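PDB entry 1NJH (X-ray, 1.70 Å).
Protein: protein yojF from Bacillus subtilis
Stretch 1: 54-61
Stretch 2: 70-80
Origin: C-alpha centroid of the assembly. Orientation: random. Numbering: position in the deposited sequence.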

ATOM      1  N   LYS A  54      -1.333  -7.413   8.410  1.00 19.94           N
ATOM      2  CA  LYS A  54      -2.373  -7.860   9.314  1.00 22.31           C
ATOM      3  C   LYS A  54      -2.907  -6.619  10.008  1.00 23.67           C
ATOM      4  O   LYS A  54      -2.146  -5.850  10.600  1.00 23.11           O
ATOM      5  CB  LYS A  54      -1.809  -8.848  10.342  1.00 27.58           C
ATOM      6  CG  LYS A  54      -2.870  -9.707  11.015  1.00 32.74           C
ATOM      7  CD  LYS A  54      -2.242 -10.682  12.005  1.00 33.48           C
ATOM      8  CE  LYS A  54      -3.280 -11.612  12.604  1.00 37.24           C
ATOM      9  NZ  LYS A  54      -3.946 -12.432  11.559  1.00 37.74           N
ATOM     10  N   VAL A  55      -4.211  -6.411   9.899  1.00 20.90           N
ATOM     11  CA  VAL A  55      -4.844  -5.247  10.506  1.00 21.78           C
ATOM     12  C   VAL A  55      -6.239  -5.587  11.014  1.00 19.91           C
ATOM     13  O   VAL A  55      -6.833  -6.607  10.646  1.00 19.51           O
ATOM     14  CB  VAL A  55      -5.020  -4.084   9.481  1.00 25.63           C
ATOM     15  CG1 VAL A  55      -3.706  -3.793   8.769  1.00 23.79           C
ATOM     16  CG2 VAL A  55      -6.102  -4.440   8.475  1.00 25.34           C
ATOM     17  N   THR A  56      -6.758  -4.700  11.852  1.00 21.40           N
ATOM     18  CA  THR A  56      -8.102  -4.818  12.383  1.00 19.70           C
ATOM     19  C   THR A  56      -8.713  -3.445  12.122  1.00 17.17           C
ATOM     20  O   THR A  56      -8.205  -2.453  12.631  1.00 20.41           O
ATOM     21  CB  THR A  56      -8.094  -5.076  13.899  1.00 23.03           C
ATOM     22  OG1 THR A  56      -7.524  -6.363  14.158  1.00 26.12           O
ATOM     23  CG2 THR A  56      -9.513  -5.034  14.442  1.00 24.24           C
ATOM     24  N   TYR A  57      -9.745  -3.371  11.292  1.00 17.69           N
ATOM     25  CA  TYR A  57     -10.372  -2.069  11.044  1.00 18.80           C
ATOM     26  C   TYR A  57     -11.738  -2.017  11.709  1.00 23.67           C
ATOM     27  O   TYR A  57     -12.449  -3.028  11.763  1.00 22.81           O
ATOM     28  CB  TYR A  57     -10.470  -1.784   9.529  1.00 18.11           C
ATOM     29  CG  TYR A  57     -11.274  -2.764   8.707  1.00 19.37           C
ATOM     30  CD1 TYR A  57     -12.662  -2.655   8.608  1.00 18.23           C
ATOM     31  CD2 TYR A  57     -10.634  -3.742   7.934  1.00 14.13           C
ATOM     32  CE1 TYR A  57     -13.393  -3.481   7.749  1.00 14.35           C
ATOM     33  CE2 TYR A  57     -11.357  -4.574   7.070  1.00 15.85           C
ATOM     34  CZ  TYR A  57     -12.727  -4.434   6.984  1.00 18.02           C
ATOM     35  OH  TYR A  57     -13.448  -5.215   6.122  1.00 19.77           O
ATOM     36  N   HIS A  58     -12.111  -0.840  12.217  1.00 21.78           N
ATOM     37  CA  HIS A  58     -13.399  -0.695  12.904  1.00 27.06           C
ATOM     38  C   HIS A  58     -14.485   0.053  12.136  1.00 26.86           C
ATOM     39  O   HIS A  58     -15.668  -0.027  12.480  1.00 30.82           O
ATOM     40  CB  HIS A  58     -13.192  -0.074  14.294  1.00 29.77           C
ATOM     41  CG  HIS A  58     -12.169   1.020  14.334  1.00 36.59           C
ATOM     42  ND1 HIS A  58     -12.490   2.352  14.178  1.00 40.72           N
ATOM     43  CD2 HIS A  58     -10.827   0.980  14.523  1.00 38.90           C
ATOM     44  CE1 HIS A  58     -11.393   3.082  14.271  1.00 38.74           C
ATOM     45  NE2 HIS A  58     -10.370   2.274  14.480  1.00 40.31           N
ATOM     46  N   GLN A  59     -14.086   0.792  11.111  1.00 24.41           N
ATOM     47  CA  GLN A  59     -15.026   1.505  10.250  1.00 23.02           C
ATOM     48  C   GLN A  59     -14.553   1.249   8.825  1.00 21.15           C
ATOM     49  O   GLN A  59     -13.349   1.149   8.569  1.00 21.04           O
ATOM     50  CB  GLN A  59     -15.046   3.003  10.554  1.00 24.65           C
ATOM     51  CG  GLN A  59     -15.861   3.352  11.792  1.00 33.28           C
ATOM     52  CD  GLN A  59     -17.342   3.030  11.635  1.00 38.62           C
ATOM     53  OE1 GLN A  59     -18.022   2.689  12.609  1.00 43.25           O
ATOM     54  NE2 GLN A  59     -17.852   3.151  10.413  1.00 40.89           N
ATOM     55  N   ALA A  60     -15.506   1.115   7.907  1.00 20.48           N
ATOM     56  CA  ALA A  60     -15.196   0.843   6.509  1.00 18.00           C
ATOM     57  C   ALA A  60     -16.308   1.374   5.639  1.00 20.55           C
ATOM     58  O   ALA A  60     -17.488   1.241   5.975  1.00 21.52           O
ATOM     59  CB  ALA A  60     -15.040  -0.675   6.292  1.00 21.17           C
ATOM     60  N   LYS A  61     -15.940   1.981   4.518  1.00 16.27           N
ATOM     61  CA  LYS A  61     -16.935   2.511   3.615  1.00 20.97           C
ATOM     62  C   LYS A  61     -16.494   2.548   2.169  1.00 21.79           C
ATOM     63  O   LYS A  61     -15.354   2.906   1.865  1.00 22.48           O
ATOM     64  CB  LYS A  61     -17.331   3.924   4.060  1.00 25.81           C
ATOM     65  CG  LYS A  61     -18.422   4.564   3.209  1.00 34.19           C
ATOM     66  CD  LYS A  61     -18.976   5.808   3.887  1.00 37.01           C
ATOM     67  CE  LYS A  61     -20.054   6.490   3.044  1.00 42.34           C
ATOM     68  NZ  LYS A  61     -21.229   5.612   2.783  1.00 42.20           N
ATOM     69  N   VAL A  70     -12.518   2.862  -1.590  1.00 17.28           N
ATOM     70  CA  VAL A  70     -12.758   2.201  -0.326  1.00 16.40           C
ATOM     71  C   VAL A  70     -11.780   2.726   0.711  1.00 14.89           C
ATOM     72  O   VAL A  70     -10.601   2.856   0.430  1.00 16.65           O
ATOM     73  CB  VAL A  70     -12.569   0.654  -0.469  1.00 15.71           C
ATOM     74  CG1 VAL A  70     -12.567   0.007   0.894  1.00 19.92           C
ATOM     75  CG2 VAL A  70     -13.699   0.062  -1.321  1.00 15.70           C
ATOM     76  N   GLY A  71     -12.308   3.037   1.893  1.00 12.68           N
ATOM     77  CA  GLY A  71     -11.513   3.509   3.012  1.00 15.47           C
ATOM     78  C   GLY A  71     -11.771   2.620   4.216  1.00 16.96           C
ATOM     79  O   GLY A  71     -12.924   2.296   4.555  1.00 16.42           O
ATOM     80  N   LEU A  72     -10.693   2.210   4.874  1.00 15.41           N
ATOM     81  CA  LEU A  72     -10.795   1.359   6.060  1.00 17.72           C
ATOM     82  C   LEU A  72     -10.058   2.077   7.174  1.00 17.56           C
ATOM     83  O   LEU A  72      -8.903   2.442   6.989  1.00 15.62           O
ATOM     84  CB  LEU A  72     -10.091   0.013   5.803  1.00 15.73           C
ATOM     85  CG  LEU A  72     -10.451  -0.783   4.547  1.00 18.21           C
ATOM     86  CD1 LEU A  72      -9.590  -2.055   4.503  1.00 18.05           C
ATOM     87  CD2 LEU A  72     -11.942  -1.140   4.574  1.00 19.09           C
ATOM     88  N   LYS A  73     -10.698   2.278   8.325  1.00 15.53           N
ATOM     89  CA  LYS A  73     -10.030   2.934   9.445  1.00 15.97           C
ATOM     90  C   LYS A  73      -9.489   1.846  10.358  1.00 18.94           C
ATOM     91  O   LYS A  73     -10.266   1.121  10.993  1.00 17.58           O
ATOM     92  CB  LYS A  73     -11.004   3.816  10.242  1.00 16.08           C
ATOM     93  CG  LYS A  73     -10.316   4.578  11.362  1.00 21.72           C
ATOM     94  CD  LYS A  73      -9.437   5.695  10.819  1.00 24.28           C
ATOM     95  CE  LYS A  73      -8.567   6.324  11.906  1.00 23.97           C
ATOM     96  NZ  LYS A  73      -7.374   5.508  12.315  1.00 23.87           N
ATOM     97  N   THR A  74      -8.166   1.736  10.433  1.00 19.20           N
ATOM     98  CA  THR A  74      -7.547   0.701  11.250  1.00 24.26           C
ATOM     99  C   THR A  74      -7.297   1.203  12.659  1.00 28.20           C
ATOM    100  O   THR A  74      -7.612   2.362  13.000  1.00 22.19           O
ATOM    101  CB  THR A  74      -6.197   0.230  10.644  1.00 22.90           C
ATOM    102  OG1 THR A  74      -5.269   1.321  10.671  1.00 24.01           O
ATOM    103  CG2 THR A  74      -6.378  -0.239   9.202  1.00 24.48           C
ATOM    104  N   GLU A  75      -6.721   0.318  13.469  1.00 31.70           N
ATOM    105  CA  GLU A  75      -6.399   0.603  14.856  1.00 34.55           C
ATOM    106  C   GLU A  75      -5.826   2.007  15.007  1.00 35.21           C
ATOM    107  O   GLU A  75      -6.340   2.809  15.778  1.00 34.78           O
ATOM    108  CB  GLU A  75      -5.413  -0.449  15.379  1.00 37.23           C
ATOM    109  CG  GLU A  75      -5.998  -1.863  15.400  1.00 42.55           C
ATOM    110  CD  GLU A  75      -5.008  -2.922  15.861  1.00 46.68           C
ATOM    111  OE1 GLU A  75      -4.031  -3.194  15.129  1.00 48.00           O
ATOM    112  OE2 GLU A  75      -5.209  -3.486  16.959  1.00 47.51           O
ATOM    113  N   GLU A  76      -4.769   2.317  14.269  1.00 32.49           N
ATOM    114  CA  GLU A  76      -4.200   3.656  14.362  1.00 29.68           C
ATOM    115  C   GLU A  76      -3.773   4.244  13.031  1.00 27.73           C
ATOM    116  O   GLU A  76      -2.905   5.115  12.972  1.00 26.96           O
ATOM    117  CB  GLU A  76      -3.039   3.676  15.364  1.00 34.29           C
ATOM    118  CG  GLU A  76      -2.035   2.555  15.256  1.00 35.63           C
ATOM    119  CD  GLU A  76      -1.172   2.442  16.514  1.00 33.88           C
ATOM    120  OE1 GLU A  76      -0.829   3.490  17.102  1.00 34.05           O
ATOM    121  OE2 GLU A  76      -0.823   1.306  16.901  1.00 34.47           O
ATOM    122  N   GLY A  77      -4.420   3.780  11.966  1.00 24.22           N
ATOM    123  CA  GLY A  77      -4.108   4.257  10.637  1.00 20.28           C
ATOM    124  C   GLY A  77      -5.256   4.156   9.654  1.00 19.83           C
ATOM    125  O   GLY A  77      -6.437   4.114  10.035  1.00 19.78           O
ATOM    126  N   TRP A  78      -4.907   4.119   8.373  1.00 15.73           N
ATOM    127  CA  TRP A  78      -5.892   4.056   7.307  1.00 15.80           C
ATOM    128  C   TRP A  78      -5.418   3.229   6.131  1.00 15.38           C
ATOM    129  O   TRP A  78      -4.220   3.137   5.883  1.00 15.50           O
ATOM    130  CB  TRP A  78      -6.160   5.449   6.740  1.00 20.64           C
ATOM    131  CG  TRP A  78      -6.417   6.521   7.736  1.00 24.67           C
ATOM    132  CD1 TRP A  78      -5.520   7.066   8.609  1.00 30.22           C
ATOM    133  CD2 TRP A  78      -7.654   7.188   7.955  1.00 27.57           C
ATOM    134  NE1 TRP A  78      -6.130   8.041   9.364  1.00 33.07           N
ATOM    135  CE2 TRP A  78      -7.442   8.135   8.980  1.00 32.25           C
ATOM    136  CE3 TRP A  78      -8.926   7.080   7.382  1.00 32.18           C
ATOM    137  CZ2 TRP A  78      -8.459   8.971   9.448  1.00 33.81           C
ATOM    138  CZ3 TRP A  78      -9.942   7.915   7.845  1.00 34.02           C
ATOM    139  CH2 TRP A  78      -9.698   8.848   8.870  1.00 38.06           C
ATOM    140  N   ILE A  79      -6.376   2.638   5.414  1.00 16.26           N
ATOM    141  CA  ILE A  79      -6.093   1.903   4.190  1.00 15.84           C
ATOM    142  C   ILE A  79      -7.110   2.484   3.223  1.00 15.69           C
ATOM    143  O   ILE A  79      -8.320   2.543   3.511  1.00 17.66           O
ATOM    144  CB  ILE A  79      -6.300   0.399   4.346  1.00 16.20           C
ATOM    145  CG1 ILE A  79      -5.250  -0.160   5.295  1.00 17.31           C
ATOM    146  CG2 ILE A  79      -6.254  -0.270   2.962  1.00 19.63           C
ATOM    147  CD1 ILE A  79      -5.372  -1.652   5.526  1.00 23.06           C
ATOM    148  N   TYR A  80      -6.622   2.958   2.086  1.00 13.83           N
ATOM    149  CA  TYR A  80      -7.482   3.597   1.113  1.00 16.88           C
ATOM    150  C   TYR A  80      -7.103   3.202  -0.315  1.00 13.84           C
ATOM    151  O   TYR A  80      -5.921   3.097  -0.648  1.00 14.94           O
ATOM    152  CB  TYR A  80      -7.354   5.105   1.311  1.00 19.65           C
ATOM    153  CG  TYR A  80      -8.089   5.955   0.321  1.00 24.57           C
ATOM    154  CD1 TYR A  80      -9.454   6.207   0.457  1.00 27.11           C
ATOM    155  CD2 TYR A  80      -7.412   6.536  -0.746  1.00 29.08           C
ATOM    156  CE1 TYR A  80     -10.122   7.023  -0.453  1.00 26.96           C
ATOM    157  CE2 TYR A  80      -8.068   7.351  -1.657  1.00 30.57           C
ATOM    158  CZ  TYR A  80      -9.419   7.592  -1.508  1.00 30.82           C
ATOM    159  OH  TYR A  80     -10.056   8.405  -2.428  1.00 35.66           O
TER
HETATM  160  O   HOH W   1      -4.649  -2.372  12.628  1.00 27.35           O

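The antiparallel pairing of the two stretches is interrupted at His58, where the chain turns a corner, yet the backbone there stays bonded to its neighbour and the imidazole adds a bond of its own. His58 N donates to Lys73 O at 3.0 Å, and His58 NE2 reaches Thr74 O at 3.1 Å, a weak bond because the angle at the hydrogen is strongly bent. The chi1 of 40° brings the ring back over the second stretch, with Lys73 O over one ring face and His58 CE1 3.4 Å from Lys73 CG. One residue thus contacts two successive carbonyls, through its backbone and its side chain.

Beyond the corner, strands 59-61 and 70-74 run antiparallel at 176°, their axes approaching to 4.8 Å. Lys61 and Gly71 form a regular hydrogen-bonded pair, Lys61 N to Gly71 O and Gly71 N to Lys61 O both measuring 3.0 Å. Nearer the corner, Lys73 N donates to Gln59 O at 2.9 Å in an almost linear bond. Between these bonds, Ala60 CA lies 3.3 Å from Gly71 O, a CA-H...O contact typical of closely paired strands.

The apolar contacts centre on Leu72. Its CD2 packs 3.6 Å from Ala60 CB, on the same face of the sheet, and lies 4.1 Å from the centroid of the Tyr57 ring, only 7° off the ring normal. This CH-pi contact places a methyl group squarely over the aromatic face, while Leu72 CD1 approaches Tyr57 CD2 at 4.0 Å. The small Ala60 side chain and the branched leucine fit together closely, and the Tyr57 hydroxyl, on a buried residue, is hydrogen-bonded elsewhere in the structure. Further along, Val55 CG2 meets Ile79 CD1 at 4.1 Å, extending the buried aliphatic packing to the second strand of stretch 2.

Lys73 contributes the largest covered area of any residue here, 72 Å². Its side chain starts on the same face as that of Gln59, but its end leads away from stretch 1: NZ donates to Gly77 O at 2.8 Å and to Thr74 O at 3.2 Å. The aliphatic part can therefore pack against His58 while the charged amine is satisfied within its own stretch.

At the other end, Glu75 N makes a weak bond to Thr56 O at 3.3 Å. A water reinforces this junction, accepting from Thr56 N at 3.2 Å and donating to Glu75 OE1 at 2.7 Å, so the exposed carboxylate helps tie the two stretches together. In all, 587 Å² is buried.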